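Local coordinates for sulfate permease family protein (Vibrio cholerae O1 biovar El Tor, PDB 3MGL) that probably takes part in moving anions such as sulfate across the membrane, this piece being the STAS domain of the longer transporter, at residues 52-57 and 82-87. Residues are numbered along the deposited sequence; the frame is centred on the assembly and turned at random.
Sequences LILRLK and IKVLIS
L54 and V84 meet on one face of the parallel sheet of this STAS domain, while I53 and L85 meet on the other. The strands 52-56 and 83-87 are the two strands of a parallel beta-alpha-beta crossover, adjacent in the middle of the sheet, whose connecting helix, 64-79, packs on the L54 and V84 face. Their directions differ by 25°, and five backbone bonds alternate between them, from L52 N to K83 O at 2.8 Å through to L56 N and S87 O at 2.7 Å. On the helix 64-79 side the apolar contact runs diagonally, L54 reaching the residue bridged to L52, two positions before it: CD1 of L54 comes to 3.9 Å from CG1 of V84. A second diagonal contact follows at the end of the pairing, CD1 of L56 lying 3.7 Å from CG2 of I86. V84 presents CG1 because this methyl stands anti to the backbone N (chi1 -179°). Across the sheet, I53 and L85 are bridge partners, and CG1 of I53 lies 4.0 Å from CD2 of L85, their side chains crossing at a slant. F115 and A118 of helix 115-128 cover I53 and S87 here, and F115 also forms a cation-pi contact with R55. S87 swings OG between its own N and carbonyl carbon (chi1 70°), bringing the hydroxyl against apolar neighbours. This buried oxygen has no hydrogen-bond partner in the model; CG2 of I53 lies 3.8 Å from OG of S87.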
loop_
_atom_site.group_PDB
_atom_site.type_symbol
_atom_site.label_atom_id
_atom_site.label_comp_id
_atom_site.label_asym_id
_atom_site.label_seq_id
_atom_site.Cartn_x
_atom_site.Cartn_y
_atom_site.Cartn_z
ATOM N N LEU A 52 -20.476 -19.341 10.810
ATOM C CA LEU A 52 -19.693 -18.176 10.441
ATOM C C LEU A 52 -18.299 -18.229 11.086
ATOM O O LEU A 52 -18.176 -18.403 12.301
ATOM C CB LEU A 52 -20.427 -16.890 10.849
ATOM C CG LEU A 52 -19.634 -15.608 10.552
ATOM C CD1 LEU A 52 -19.722 -15.207 9.082
ATOM C CD2 LEU A 52 -20.125 -14.490 11.412
ATOM N N ILE A 53 -17.252 -18.049 10.284
ATOM C CA ILE A 53 -15.922 -17.845 10.841
ATOM C C ILE A 53 -15.607 -16.337 10.909
ATOM O O ILE A 53 -15.665 -15.641 9.876
ATOM C CB ILE A 53 -14.814 -18.638 10.063
ATOM C CG1 ILE A 53 -15.118 -20.145 10.070
ATOM C CG2 ILE A 53 -13.464 -18.419 10.714
ATOM C CD1 ILE A 53 -14.302 -20.993 9.048
ATOM N N LEU A 54 -15.299 -15.842 12.117
ATOM C CA LEU A 54 -14.798 -14.477 12.289
ATOM C C LEU A 54 -13.290 -14.478 12.422
ATOM O O LEU A 54 -12.744 -14.925 13.446
ATOM C CB LEU A 54 -15.375 -13.769 13.531
ATOM C CG LEU A 54 -16.871 -13.477 13.609
ATOM C CD1 LEU A 54 -17.227 -12.883 14.996
ATOM C CD2 LEU A 54 -17.303 -12.511 12.499
ATOM N N ARG A 55 -12.632 -13.951 11.399
ATOM C CA ARG A 55 -11.182 -13.857 11.358
ATOM C C ARG A 55 -10.713 -12.610 12.107
ATOM O O ARG A 55 -11.136 -11.503 11.770
ATOM C CB ARG A 55 -10.706 -13.772 9.913
ATOM C CG ARG A 55 -11.068 -14.958 9.073
ATOM C CD ARG A 55 -10.327 -14.885 7.728
ATOM N NE ARG A 55 -8.893 -15.136 7.882
ATOM C CZ ARG A 55 -8.054 -15.340 6.870
ATOM N NH1 ARG A 55 -8.489 -15.328 5.620
ATOM N NH2 ARG A 55 -6.777 -15.563 7.107
ATOM N N LEU A 56 -9.860 -12.797 13.118
ATOM C CA LEU A 56 -9.395 -11.686 13.948
ATOM C C LEU A 56 -7.931 -11.315 13.736
ATOM O O LEU A 56 -7.401 -10.510 14.509
ATOM C CB LEU A 56 -9.622 -11.953 15.439
ATOM C CG LEU A 56 -10.985 -12.331 16.034
ATOM C CD1 LEU A 56 -10.923 -12.205 17.523
ATOM C CD2 LEU A 56 -12.148 -11.507 15.478
ATOM N N LYS A 57 -7.297 -11.908 12.715
ATOM C CA LYS A 57 -5.875 -11.725 12.401
ATOM C C LYS A 57 -5.465 -10.248 12.256
ATOM O O LYS A 57 -4.341 -9.880 12.601
ATOM C CB LYS A 57 -5.502 -12.514 11.119
ATOM C CG LYS A 57 -4.054 -12.393 10.666
ATOM C CD LYS A 57 -3.626 -13.401 9.548
ATOM C CE LYS A 57 -4.457 -13.280 8.281
ATOM N NZ LYS A 57 -3.783 -13.866 7.058
ATOM N N ILE A 82 -26.853 -19.122 14.129
ATOM C CA ILE A 82 -25.540 -19.234 13.494
ATOM C C ILE A 82 -24.477 -19.596 14.513
ATOM O O ILE A 82 -24.316 -18.921 15.530
ATOM C CB ILE A 82 -25.142 -17.953 12.742
ATOM C CG1 ILE A 82 -26.264 -17.527 11.802
ATOM C CG2 ILE A 82 -23.797 -18.148 11.965
ATOM C CD1 ILE A 82 -26.151 -16.079 11.359
ATOM N N LYS A 83 -23.759 -20.674 14.233
ATOM C CA LYS A 83 -22.640 -21.086 15.066
ATOM C C LYS A 83 -21.446 -20.246 14.645
ATOM O O LYS A 83 -21.179 -20.103 13.458
ATOM C CB LYS A 83 -22.394 -22.591 14.911
ATOM C CG LYS A 83 -21.203 -23.129 15.678
ATOM C CD LYS A 83 -21.164 -24.638 15.526
ATOM C CE LYS A 83 -20.107 -25.256 16.416
ATOM N NZ LYS A 83 -20.471 -26.654 16.795
ATOM N N VAL A 84 -20.773 -19.630 15.609
ATOM C CA VAL A 84 -19.684 -18.710 15.308
ATOM C C VAL A 84 -18.355 -19.321 15.737
ATOM O O VAL A 84 -18.236 -19.834 16.878
ATOM C CB VAL A 84 -19.873 -17.344 16.006
ATOM C CG1 VAL A 84 -18.737 -16.389 15.673
ATOM C CG2 VAL A 84 -21.225 -16.712 15.624
ATOM N N LEU A 85 -17.385 -19.292 14.819
ATOM C CA LEU A 85 -16.014 -19.658 15.121
ATOM C C LEU A 85 -15.164 -18.406 15.044
ATOM O O LEU A 85 -15.400 -17.511 14.217
ATOM C CB LEU A 85 -15.444 -20.717 14.148
ATOM C CG LEU A 85 -15.830 -22.200 14.261
ATOM C CD1 LEU A 85 -17.245 -22.439 14.816
ATOM C CD2 LEU A 85 -15.657 -22.939 12.933
ATOM N N ILE A 86 -14.162 -18.372 15.911
ATOM C CA ILE A 86 -13.182 -17.326 15.920
ATOM C C ILE A 86 -11.822 -17.875 15.530
ATOM O O ILE A 86 -11.420 -18.949 15.997
ATOM C CB ILE A 86 -13.138 -16.706 17.315
ATOM C CG1 ILE A 86 -14.481 -15.986 17.569
ATOM C CG2 ILE A 86 -11.901 -15.786 17.470
ATOM C CD1 ILE A 86 -14.538 -15.208 18.882
ATOM N N SER A 87 -11.101 -17.145 14.685
ATOM C CA SER A 87 -9.747 -17.553 14.368
ATOM C C SER A 87 -8.759 -16.393 14.320
ATOM O O SER A 87 -9.156 -15.256 14.086
ATOM C CB SER A 87 -9.737 -18.318 13.047
ATOM O OG SER A 87 -9.996 -17.478 11.945
#